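Side-chain contacts in DNA-(apurinic or apyrimidinic site) endonuclease 2 (Xenopus laevis, PDB 6WCD), which resects DNA ends as a 3'-5' exonuclease and weakly incises apurinic/apyrimidinic sites, using magnesium or manganese, in the repair of oxidative and alkylation damage: residues Glu116-Leu121 and Tyr142-Asp147; Thr155-Phe160 and Asp183-His188; Thr201-Pro206 and Trp210-Leu215; Ser242-His247 and Gly269-Tyr274. All coordinates share one frame; numbering follows the deposited sequence. Where two conformers were deposited one is given.

Contact 1: Glu116-Leu121 and Tyr142-Asp147; sequences EGRAVL and YCPRAD
R118 lies along the backbone of Y142 and P144, joining the start of strand 119-127 to the loop that follows strand 133-142. The two strands are antiparallel neighbours in one sheet of the DNase I-like fold, and their pairing ends here with the bond from Y142 N to R118 O (2.9 Å); beyond it the arginine side chain continues the contact. Its CB, CG and CD all pass close to the carbonyl oxygen of Y142, the first of them at 3.3 Å, and CD also brushes the ring of P144 at CG (4.0 Å). The chain is extended from CG to NE (chi2 -176°, chi3 178°), which carries the guanidinium past this oxygen until NH2 can turn back to it. NH2 donates to Y142 O at 3.0 Å; the oxygen lies in the guanidinium plane, whereas the donor stands well above the carbonyl plane. P144 CA sits over one face of the guanidinium, towards its rim. On the far edge NE and NH1 both reach OE1 of E116, a side-on salt bridge to a single oxygen that also receives R153. An alanine here would probably cost E116 OE1 its two-nitrogen grip and Y142 O its NH2 donor, and open a gap beside P144. Y142 is an active-site residue by similarity and lies near the magnesium ligand E34; the bond from R118 is consistent with a second-shell role, probably helping to position its backbone. The aromatic ring is itself approached obliquely by the same guanidinium, with NH2 3.5 Å from Y142 CD2.

Contact 2: Thr155-Phe160 and Asp183-His188; sequences TYKLRF and DVNTSH. With BU1 (1,4-butanediol), chain G.
A lysine stretched to its full length makes the one hydrogen bond between these segments, and it ends on a main-chain oxygen: K157 NZ donates to N185 O at 2.9 Å. All four side-chain torsions of K157 are close to 180°, so the chain runs straight out from helix 152-173 and bridges backbones whose nearest CA atoms, those of K157 and N185, are 9.5 Å apart. The ammonium arrives above the carbonyl plane, 38° out of it. N185 has left-handed backbone angles (phi 61°), and its carbonyl faces K157. Its side chain leaves in another direction, and the amide nitrogen ND2 is spent on the carbonyl oxygen of P144, staying 3.7 Å from K157 NZ without bonding to it. T186 OG1 is equally far from the lysine nitrogen and is bonded to the hydroxyl of Y161.

A 1,4-butanediol molecule lies against the same groups. Its carbon chain runs beside K157 NZ and T186 OG1, with contacts so short that its exact placement is doubtful. N205 also lines this pocket.

D183 begins the loop and keeps its OD2 on N7. It is an active-site proton donor/acceptor, and N185 probably stabilises the transition state, as in relatives. The lysine therefore ties helix 152-173 to the Asp-X-Asn loop (here D183-V184-N185) characteristic of the AP endonuclease/ExoIII family within the DNase I-like fold.

Contact 3: Thr201-Pro206 and Trp210-Leu215; sequences TFEENP and WLNQFL. With BU1 (1,4-butanediol), chain G.
P206 and W210 meet through the first turn of helix 206-214, where W210 N donates to P206 O at 3.0 Å, while the preceding loop folds beside the helix and caps its N-terminus. N205 is the N-cap: its OD1 accepts from the backbone N of R208. The firm part of the contact is on this side. W210 CB rests 3.6 Å from P206 O, and the indole swings away from the loop, its CG anti to the backbone N (chi1 173°), to stack on Y161. F214, one turn on, lays its CB over one indole face towards the rim. W210 O is held by two donors, F214 N and the Q213 side-chain nitrogen NE2, the latter in the carbonyl plane on a lone pair.

The outer side is looser. E203, exposed and poorly ordered, bends at chi2 (-74°) to bring OE1 to N212 ND2 at 3.0 Å. The carboxylate and amide planes are 80° apart; the oxygen lies near the amide plane, but the nitrogen comes from above the carboxylate. This one bond joins the two side chains at the surface, and N212 OD1 has a further, weak bond to H188 NE2.

The cap also borders the diol pocket. N205 ND2 donates to O5 of 1,4-butanediol at 3.2 Å, and P206 CG lies 3.9 Å from C4 of the diol.

Contact 4: Ser242-His247 and Gly269-Tyr274; sequences SFRYFH and GTRIDY
R271, at the interruption in strand 269-278 of the DNase I-like fold, reaches to the short helix 242-246, where it meets F243 and R244. Packing comes first. F243 CD2 lies over one face of the R271 guanidinium, 3.5 Å above its plane and towards the rim, the ring and guanidinium planes being 39° apart. The nearest atoms of the pair are F243 CB and R271 NH1, at 3.7 Å. R271 is straight as far as CD and then bends at chi3 (67°), which turns its flat end across the phenylalanine. H247 CB rests on a face of the F243 ring, and F243 CE2 in turn lies over a face of the R244 guanidinium.

The charged groups form a second layer. R244 NE and R271 NH2 are 3.6 Å apart with their guanidinium planes nearly perpendicular, at 81°. D192 probably offsets the two like charges: its OD1 takes salt bridges from R271 NE and R244 NH2, and D241 receives R271 NH2. A leucine in place of R271 would probably leave D241 without this charged mate, take one of the two arginines from D192, and remove the flat group against F243.

Hydrogen bonds complete the contact. One water accepts weakly from both R244 NE and R271 NH2. Two residues along the strand, D273, important for catalysis by similarity, bonds H300. On the helix, R244 NH1 donates to H247 O at 3.0 Å, nearly in line with the carbonyl bond and in the plane of the guanidinium.

Overall arrangement
Contacts 1 and 2 lie side by side, their centres about 9 Å apart, and are joined by C143 N to D183 O (2.9 Å). Contact 2 is the hub: its loop 183-188 also pairs with contact 4 through V184 N and I272 O (3.0 Å), and reaches contact 3 through H188. Contacts 2 and 3 share one 1,4-butanediol molecule. D183 of contact 2 is an active-site residue; Y142 (contact 1), N185 (contact 2) and D273 (contact 4) probably contribute, as in relatives. The nearest atoms of the Y142 side chain and the magnesium ion are about 4 Å apart; contact 3 is more peripheral, its centre about 20 Å from the centre of the chain.

Contact 1: Glu116-Leu121 and Tyr142-Asp147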
# COMPACT_ATOMS: atom_id res chain seq x y z
N GLU A 116 -12.34 -3.11 -6.84
CA GLU A 116 -11.73 -4.37 -6.46
C GLU A 116 -10.96 -4.30 -5.14
O GLU A 116 -10.21 -5.22 -4.81
CB GLU A 116 -10.80 -4.88 -7.58
CG GLU A 116 -11.55 -5.20 -8.85
CD GLU A 116 -10.71 -5.88 -9.94
OE1 GLU A 116 -9.50 -6.21 -9.74
OE2 GLU A 116 -11.30 -6.07 -11.06
N GLY A 117 -11.18 -3.26 -4.36
CA GLY A 117 -10.54 -3.20 -3.05
C GLY A 117 -9.04 -3.08 -3.10
O GLY A 117 -8.34 -3.74 -2.34
N ARG A 118 -8.52 -2.28 -4.02
CA ARG A 118 -7.09 -2.23 -4.25
C ARG A 118 -6.37 -0.99 -3.75
O ARG A 118 -5.15 -0.88 -3.91
CB ARG A 118 -6.83 -2.35 -5.76
CG ARG A 118 -7.24 -3.71 -6.31
CD ARG A 118 -6.89 -3.86 -7.80
NE ARG A 118 -7.27 -5.18 -8.22
CZ ARG A 118 -6.63 -6.30 -7.94
NH1 ARG A 118 -7.12 -7.47 -8.28
NH2 ARG A 118 -5.44 -6.23 -7.36
N ALA A 119 -7.06 -0.03 -3.17
CA ALA A 119 -6.40 1.17 -2.67
C ALA A 119 -7.15 1.77 -1.49
O ALA A 119 -8.38 1.85 -1.50
CB ALA A 119 -6.27 2.22 -3.75
N VAL A 120 -6.42 2.20 -0.49
CA VAL A 120 -6.97 2.98 0.61
C VAL A 120 -5.95 4.07 0.93
O VAL A 120 -4.73 3.84 0.89
CB VAL A 120 -7.36 2.10 1.81
CG1 VAL A 120 -6.20 1.49 2.45
CG2 VAL A 120 -8.21 2.90 2.82
N LEU A 121 -6.46 5.25 1.15
CA LEU A 121 -5.65 6.45 1.44
C LEU A 121 -5.95 6.95 2.83
O LEU A 121 -7.12 7.08 3.23
CB LEU A 121 -5.93 7.59 0.46
CG LEU A 121 -5.37 7.35 -0.94
CD1 LEU A 121 -6.07 6.27 -1.69
CD2 LEU A 121 -5.39 8.68 -1.71
N TYR A 142 -2.73 -2.50 -3.81
CA TYR A 142 -2.55 -3.87 -4.25
C TYR A 142 -2.79 -3.87 -5.75
O TYR A 142 -3.93 -3.95 -6.18
CB TYR A 142 -3.49 -4.83 -3.51
CG TYR A 142 -3.43 -6.29 -3.92
CD1 TYR A 142 -2.22 -6.93 -4.15
CD2 TYR A 142 -4.58 -7.03 -4.11
CE1 TYR A 142 -2.16 -8.27 -4.56
CE2 TYR A 142 -4.53 -8.35 -4.51
CZ TYR A 142 -3.33 -8.97 -4.73
OH TYR A 142 -3.29 -10.29 -5.14
N CYS A 143 -1.73 -3.78 -6.53
CA CYS A 143 -1.89 -3.59 -7.97
C CYS A 143 -2.34 -4.90 -8.61
O CYS A 143 -2.07 -6.00 -8.10
CB CYS A 143 -0.58 -3.08 -8.54
SG CYS A 143 -0.19 -1.36 -7.98
N PRO A 144 -3.07 -4.82 -9.72
CA PRO A 144 -3.56 -6.01 -10.39
C PRO A 144 -2.47 -6.77 -11.12
O PRO A 144 -1.31 -6.34 -11.21
CB PRO A 144 -4.56 -5.45 -11.42
CG PRO A 144 -4.67 -3.99 -11.15
CD PRO A 144 -3.58 -3.57 -10.33
N ARG A 145 -2.89 -7.91 -11.60
CA ARG A 145 -1.99 -8.71 -12.33
C ARG A 145 -2.59 -8.99 -13.71
O ARG A 145 -3.79 -9.13 -13.87
CB ARG A 145 -1.76 -10.04 -11.61
N ALA A 146 -1.71 -9.10 -14.69
CA ALA A 146 -2.07 -9.56 -16.02
C ALA A 146 -2.34 -11.06 -15.96
O ALA A 146 -1.86 -11.77 -15.06
CB ALA A 146 -0.97 -9.26 -17.02
N ASP A 147 -3.15 -11.53 -16.84
CA ASP A 147 -3.62 -12.90 -16.84
C ASP A 147 -3.65 -13.28 -18.30
O ASP A 147 -4.47 -12.76 -19.05
CB ASP A 147 -5.00 -12.98 -16.21
CG ASP A 147 -5.60 -14.36 -16.26
OD1 ASP A 147 -5.03 -15.27 -16.91
OD2 ASP A 147 -6.69 -14.50 -15.66

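Contact 2: Thr155-Phe160 and Asp183-His188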
# COMPACT_ATOMS: atom_id res chain seq x y z
N THR A 155 -4.47 -4.65 -19.75
CA THR A 155 -4.88 -3.26 -19.91
C THR A 155 -5.35 -2.67 -18.60
O THR A 155 -4.95 -1.56 -18.22
CB THR A 155 -6.02 -3.19 -20.92
OG1 THR A 155 -5.64 -3.82 -22.15
CG2 THR A 155 -6.39 -1.76 -21.21
N TYR A 156 -6.13 -3.44 -17.85
CA TYR A 156 -6.57 -2.98 -16.53
C TYR A 156 -5.39 -2.60 -15.65
O TYR A 156 -5.40 -1.59 -14.97
CB TYR A 156 -7.44 -4.10 -15.91
CG TYR A 156 -8.06 -3.83 -14.57
CD1 TYR A 156 -9.25 -3.16 -14.48
CD2 TYR A 156 -7.49 -4.27 -13.41
CE1 TYR A 156 -9.82 -2.87 -13.25
CE2 TYR A 156 -8.05 -3.99 -12.15
CZ TYR A 156 -9.27 -3.32 -12.13
OH TYR A 156 -9.85 -3.03 -10.89
N LYS A 157 -4.35 -3.44 -15.63
CA LYS A 157 -3.20 -3.20 -14.78
C LYS A 157 -2.50 -1.87 -15.16
O LYS A 157 -2.14 -1.07 -14.27
CB LYS A 157 -2.23 -4.39 -14.90
CG LYS A 157 -0.98 -4.22 -14.02
CD LYS A 157 -0.01 -5.40 -14.25
CE LYS A 157 1.13 -5.27 -13.22
NZ LYS A 157 2.16 -6.33 -13.39
N LEU A 158 -2.31 -1.66 -16.47
CA LEU A 158 -1.60 -0.46 -16.92
C LEU A 158 -2.45 0.79 -16.64
O LEU A 158 -1.92 1.82 -16.25
CB LEU A 158 -1.23 -0.58 -18.39
CG LEU A 158 -0.30 -1.78 -18.68
CD1 LEU A 158 -0.11 -1.97 -20.17
CD2 LEU A 158 1.05 -1.52 -18.04
N ARG A 159 -3.78 0.66 -16.82
CA ARG A 159 -4.66 1.79 -16.49
C ARG A 159 -4.70 2.07 -15.01
O ARG A 159 -4.75 3.23 -14.60
CB ARG A 159 -6.04 1.51 -17.06
CG ARG A 159 -6.06 1.47 -18.60
CD ARG A 159 -5.80 2.80 -19.20
NE ARG A 159 -7.03 3.59 -19.14
CZ ARG A 159 -7.18 4.74 -19.77
NH1 ARG A 159 -6.15 5.29 -20.39
NH2 ARG A 159 -8.38 5.32 -19.78
N PHE A 160 -4.59 1.04 -14.16
CA PHE A 160 -4.49 1.25 -12.72
C PHE A 160 -3.24 2.02 -12.36
O PHE A 160 -3.29 2.94 -11.57
CB PHE A 160 -4.54 -0.10 -12.02
CG PHE A 160 -4.65 -0.01 -10.54
CD1 PHE A 160 -3.52 0.03 -9.73
CD2 PHE A 160 -5.89 0.01 -9.92
CE1 PHE A 160 -3.65 0.11 -8.33
CE2 PHE A 160 -6.01 0.10 -8.53
CZ PHE A 160 -4.89 0.14 -7.75
N ASP A 183 2.06 -3.61 -2.92
CA ASP A 183 2.43 -4.64 -3.88
C ASP A 183 2.20 -4.04 -5.24
O ASP A 183 1.05 -3.93 -5.71
CB ASP A 183 1.63 -5.91 -3.68
CG ASP A 183 1.98 -7.00 -4.67
OD1 ASP A 183 2.77 -6.76 -5.66
OD2 ASP A 183 1.46 -8.14 -4.49
N VAL A 184 3.28 -3.54 -5.81
CA VAL A 184 3.21 -2.94 -7.16
C VAL A 184 3.19 -3.99 -8.25
O VAL A 184 2.78 -3.71 -9.40
CB VAL A 184 4.38 -1.94 -7.25
CG1 VAL A 184 4.55 -1.39 -8.63
CG2 VAL A 184 4.19 -0.81 -6.27
N ASN A 185 3.61 -5.23 -7.97
CA ASN A 185 3.54 -6.33 -8.90
C ASN A 185 4.36 -6.10 -10.17
O ASN A 185 4.04 -6.62 -11.23
CB ASN A 185 2.07 -6.66 -9.25
CG ASN A 185 1.89 -8.06 -9.66
OD1 ASN A 185 2.64 -8.94 -9.24
ND2 ASN A 185 0.90 -8.31 -10.52
N THR A 186 5.45 -5.34 -10.05
CA THR A 186 6.49 -5.21 -11.08
C THR A 186 7.81 -5.03 -10.34
O THR A 186 7.87 -4.26 -9.36
CB THR A 186 6.28 -3.98 -11.95
OG1 THR A 186 5.10 -4.12 -12.75
CG2 THR A 186 7.43 -3.81 -12.93
N SER A 187 8.87 -5.75 -10.76
CA SER A 187 10.18 -5.50 -10.22
C SER A 187 10.87 -4.48 -11.11
O SER A 187 10.66 -4.44 -12.30
CB SER A 187 11.00 -6.78 -10.14
OG SER A 187 11.16 -7.30 -11.45
N HIS A 188 11.72 -3.65 -10.52
CA HIS A 188 12.18 -2.49 -11.26
C HIS A 188 13.42 -2.74 -12.12
O HIS A 188 13.41 -2.51 -13.35
CB HIS A 188 12.44 -1.36 -10.27
CG HIS A 188 12.77 -0.06 -10.91
ND1 HIS A 188 13.45 0.94 -10.23
CD2 HIS A 188 12.58 0.40 -12.17
CE1 HIS A 188 13.65 1.97 -11.05
NE2 HIS A 188 13.13 1.67 -12.23
C1 BU1 G . 4.99 -6.87 -14.60
C2 BU1 G . 4.79 -5.57 -15.40
C3 BU1 G . 3.38 -5.45 -15.99
C4 BU1 G . 3.41 -5.28 -17.51
O5 BU1 G . 6.35 -7.26 -14.66
O6 BU1 G . 2.34 -6.00 -18.06

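Contact 3: Thr201-Pro206 and Trp210-Leu215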
# COMPACT_ATOMS: atom_id res chain seq x y z
N THR A 201 15.81 -6.79 -23.87
CA THR A 201 14.53 -6.16 -23.75
C THR A 201 13.96 -6.07 -22.34
O THR A 201 12.76 -6.09 -22.16
CB THR A 201 13.52 -6.91 -24.62
N PHE A 202 14.80 -5.95 -21.34
CA PHE A 202 14.32 -5.88 -19.96
C PHE A 202 13.46 -4.65 -19.73
O PHE A 202 12.45 -4.71 -19.01
CB PHE A 202 15.50 -5.90 -18.99
CG PHE A 202 15.10 -5.90 -17.55
CD1 PHE A 202 14.65 -7.07 -16.95
CD2 PHE A 202 15.17 -4.74 -16.78
CE1 PHE A 202 14.26 -7.08 -15.61
CE2 PHE A 202 14.79 -4.75 -15.43
CZ PHE A 202 14.34 -5.92 -14.84
N GLU A 203 13.80 -3.53 -20.38
CA GLU A 203 13.05 -2.29 -20.29
C GLU A 203 11.77 -2.29 -21.12
O GLU A 203 10.92 -1.42 -20.90
CB GLU A 203 13.93 -1.11 -20.75
CG GLU A 203 15.31 -1.05 -20.11
CD GLU A 203 15.27 -0.59 -18.66
OE1 GLU A 203 14.23 -0.76 -17.99
OE2 GLU A 203 16.30 -0.06 -18.20
N GLU A 204 11.62 -3.23 -22.06
CA GLU A 204 10.46 -3.26 -22.96
C GLU A 204 9.14 -3.48 -22.23
O GLU A 204 8.08 -3.16 -22.78
CB GLU A 204 10.68 -4.36 -24.01
CG GLU A 204 9.52 -4.58 -24.98
CD GLU A 204 9.90 -5.52 -26.14
OE1 GLU A 204 9.26 -6.58 -26.28
OE2 GLU A 204 10.85 -5.20 -26.89
N ASN A 205 9.17 -4.00 -21.03
CA ASN A 205 7.97 -4.32 -20.27
C ASN A 205 7.19 -3.04 -19.97
O ASN A 205 7.75 -2.12 -19.37
CB ASN A 205 8.43 -5.01 -18.98
CG ASN A 205 7.32 -5.29 -18.02
OD1 ASN A 205 6.58 -4.39 -17.58
ND2 ASN A 205 7.21 -6.55 -17.63
N PRO A 206 5.91 -2.94 -20.33
CA PRO A 206 5.18 -1.66 -20.13
C PRO A 206 5.00 -1.26 -18.67
O PRO A 206 4.96 -0.06 -18.37
CB PRO A 206 3.83 -1.90 -20.83
CG PRO A 206 3.68 -3.35 -20.87
CD PRO A 206 5.06 -3.92 -21.04
N TRP A 210 6.55 2.13 -17.04
CA TRP A 210 5.79 3.02 -16.16
C TRP A 210 6.58 3.36 -14.92
O TRP A 210 6.71 4.54 -14.54
CB TRP A 210 4.44 2.37 -15.79
CG TRP A 210 3.75 3.21 -14.77
CD1 TRP A 210 3.12 4.38 -15.01
CD2 TRP A 210 3.73 2.99 -13.39
NE1 TRP A 210 2.67 4.91 -13.83
CE2 TRP A 210 3.05 4.09 -12.80
CE3 TRP A 210 4.20 1.98 -12.55
CZ2 TRP A 210 2.83 4.17 -11.44
CZ3 TRP A 210 3.98 2.08 -11.21
CH2 TRP A 210 3.31 3.18 -10.66
N LEU A 211 7.15 2.35 -14.26
CA LEU A 211 7.92 2.58 -13.05
C LEU A 211 9.12 3.46 -13.32
O LEU A 211 9.45 4.35 -12.50
CB LEU A 211 8.41 1.25 -12.49
CG LEU A 211 7.87 0.69 -11.19
CD1 LEU A 211 8.82 -0.38 -10.71
CD2 LEU A 211 7.63 1.74 -10.13
N ASN A 212 9.84 3.22 -14.44
CA ASN A 212 11.02 3.99 -14.77
C ASN A 212 10.71 5.48 -14.82
O ASN A 212 11.56 6.30 -14.43
CB ASN A 212 11.61 3.56 -16.10
CG ASN A 212 12.31 2.20 -16.07
OD1 ASN A 212 12.78 1.75 -15.05
ND2 ASN A 212 12.41 1.56 -17.25
N GLN A 213 9.56 5.88 -15.38
CA GLN A 213 9.25 7.30 -15.44
C GLN A 213 8.58 7.81 -14.19
O GLN A 213 8.63 9.03 -13.93
CB GLN A 213 8.40 7.63 -16.68
CG GLN A 213 7.10 6.90 -16.78
CD GLN A 213 5.99 7.56 -15.99
OE1 GLN A 213 5.81 8.79 -16.02
NE2 GLN A 213 5.23 6.76 -15.30
N PHE A 214 7.99 6.94 -13.37
CA PHE A 214 7.34 7.37 -12.15
C PHE A 214 8.38 7.66 -11.06
O PHE A 214 8.21 8.59 -10.24
CB PHE A 214 6.35 6.28 -11.68
CG PHE A 214 5.54 6.67 -10.51
CD1 PHE A 214 4.67 7.75 -10.57
CD2 PHE A 214 5.61 5.94 -9.36
CE1 PHE A 214 3.92 8.13 -9.51
CE2 PHE A 214 4.83 6.31 -8.27
CZ PHE A 214 4.00 7.39 -8.36
N LEU A 215 9.47 6.90 -11.07
CA LEU A 215 10.51 7.02 -10.05
C LEU A 215 11.63 7.92 -10.53
O LEU A 215 11.99 7.90 -11.70
CB LEU A 215 11.08 5.65 -9.69
CG LEU A 215 10.09 4.65 -9.11
CD1 LEU A 215 10.78 3.34 -8.85
CD2 LEU A 215 9.49 5.16 -7.84
C1 BU1 G . 4.99 -6.87 -14.60
C2 BU1 G . 4.79 -5.57 -15.40
C3 BU1 G . 3.38 -5.45 -15.99
C4 BU1 G . 3.41 -5.28 -17.51
O5 BU1 G . 6.35 -7.26 -14.66
O6 BU1 G . 2.34 -6.00 -18.06

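Contact 4: Ser242-His247 and Gly269-Tyr274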
# COMPACT_ATOMS: atom_id res chain seq x y z
N SER A 242 12.39 3.96 -1.65
CA SER A 242 13.17 4.26 -0.44
C SER A 242 14.15 3.15 -0.13
O SER A 242 15.22 3.41 0.40
CB SER A 242 12.22 4.52 0.74
OG SER A 242 11.46 3.37 1.17
N PHE A 243 13.77 1.89 -0.35
CA PHE A 243 14.72 0.83 -0.09
C PHE A 243 16.03 1.08 -0.83
O PHE A 243 17.11 0.91 -0.27
CB PHE A 243 14.17 -0.53 -0.49
CG PHE A 243 15.13 -1.68 -0.28
CD1 PHE A 243 15.50 -2.10 0.99
CD2 PHE A 243 15.66 -2.36 -1.35
CE1 PHE A 243 16.45 -3.09 1.17
CE2 PHE A 243 16.56 -3.36 -1.19
CZ PHE A 243 16.96 -3.74 0.06
N ARG A 244 15.95 1.48 -2.11
CA ARG A 244 17.17 1.66 -2.87
C ARG A 244 17.87 2.98 -2.58
O ARG A 244 19.07 3.11 -2.86
CB ARG A 244 16.85 1.56 -4.38
CG ARG A 244 16.54 0.16 -4.78
CD ARG A 244 17.69 -0.81 -4.58
NE ARG A 244 17.28 -2.16 -4.99
CZ ARG A 244 17.93 -3.27 -4.66
NH1 ARG A 244 18.97 -3.25 -3.84
NH2 ARG A 244 17.47 -4.43 -5.09
N TYR A 245 17.18 3.95 -2.00
CA TYR A 245 17.86 5.14 -1.53
C TYR A 245 18.89 4.77 -0.48
O TYR A 245 19.97 5.33 -0.43
CB TYR A 245 16.81 6.11 -0.97
CG TYR A 245 17.35 7.47 -0.57
CD1 TYR A 245 17.69 7.74 0.75
CD2 TYR A 245 17.49 8.49 -1.49
CE1 TYR A 245 18.18 8.98 1.13
CE2 TYR A 245 17.96 9.72 -1.11
CZ TYR A 245 18.32 9.96 0.18
OH TYR A 245 18.80 11.19 0.55
N PHE A 246 18.54 3.79 0.38
CA PHE A 246 19.44 3.42 1.47
C PHE A 246 20.29 2.19 1.17
O PHE A 246 21.34 2.04 1.78
CB PHE A 246 18.61 3.21 2.75
CG PHE A 246 17.99 4.47 3.28
CD1 PHE A 246 18.77 5.40 3.95
CD2 PHE A 246 16.67 4.74 3.07
CE1 PHE A 246 18.21 6.56 4.43
CE2 PHE A 246 16.13 5.90 3.54
CZ PHE A 246 16.90 6.79 4.21
N HIS A 247 19.85 1.33 0.25
CA HIS A 247 20.53 0.06 -0.05
C HIS A 247 20.64 -0.13 -1.56
O HIS A 247 20.05 -1.06 -2.13
CB HIS A 247 19.75 -1.08 0.60
CG HIS A 247 19.58 -0.85 2.06
ND1 HIS A 247 20.64 -0.93 2.93
CD2 HIS A 247 18.51 -0.43 2.78
CE1 HIS A 247 20.23 -0.60 4.15
NE2 HIS A 247 18.94 -0.30 4.08
N GLY A 269 12.98 -15.76 -5.96
CA GLY A 269 12.12 -14.63 -5.60
C GLY A 269 12.32 -13.35 -6.39
O GLY A 269 13.18 -13.24 -7.26
N THR A 270 11.51 -12.36 -6.01
CA THR A 270 11.49 -11.05 -6.67
C THR A 270 11.16 -10.00 -5.64
O THR A 270 10.49 -10.29 -4.65
CB THR A 270 10.44 -10.99 -7.78
OG1 THR A 270 10.50 -12.17 -8.59
CG2 THR A 270 10.69 -9.80 -8.63
N ARG A 271 11.61 -8.75 -5.87
CA ARG A 271 11.23 -7.61 -5.01
C ARG A 271 10.11 -6.82 -5.73
O ARG A 271 10.38 -6.17 -6.76
CB ARG A 271 12.40 -6.70 -4.69
CG ARG A 271 11.99 -5.61 -3.61
CD ARG A 271 13.17 -4.75 -3.17
NE ARG A 271 13.62 -3.92 -4.27
CZ ARG A 271 13.34 -2.64 -4.43
NH1 ARG A 271 12.63 -1.97 -3.54
NH2 ARG A 271 13.76 -2.03 -5.53
N ILE A 272 8.89 -6.92 -5.23
CA ILE A 272 7.72 -6.28 -5.85
C ILE A 272 6.93 -5.46 -4.83
O ILE A 272 5.86 -4.91 -5.19
CB ILE A 272 6.81 -7.28 -6.59
CG1 ILE A 272 6.33 -8.40 -5.64
CG2 ILE A 272 7.51 -7.80 -7.85
CD1 ILE A 272 5.24 -9.26 -6.26
N ASP A 273 7.40 -5.37 -3.61
CA ASP A 273 6.80 -4.58 -2.54
C ASP A 273 7.71 -3.40 -2.22
O ASP A 273 8.92 -3.56 -1.99
CB ASP A 273 6.62 -5.49 -1.35
CG ASP A 273 5.68 -6.65 -1.67
OD1 ASP A 273 4.42 -6.41 -1.75
OD2 ASP A 273 6.13 -7.81 -1.89
N TYR A 274 7.12 -2.22 -2.19
CA TYR A 274 7.82 -0.98 -2.14
C TYR A 274 7.25 -0.05 -1.10
O TYR A 274 6.07 -0.09 -0.75
CB TYR A 274 7.72 -0.24 -3.49
CG TYR A 274 8.27 -0.94 -4.68
CD1 TYR A 274 9.48 -0.58 -5.20
CD2 TYR A 274 7.53 -1.87 -5.37
CE1 TYR A 274 9.98 -1.14 -6.35
CE2 TYR A 274 8.04 -2.47 -6.49
CZ TYR A 274 9.24 -2.09 -7.00
OH TYR A 274 9.76 -2.62 -8.16
O HOH W 1 16.06 -1.36 -7.81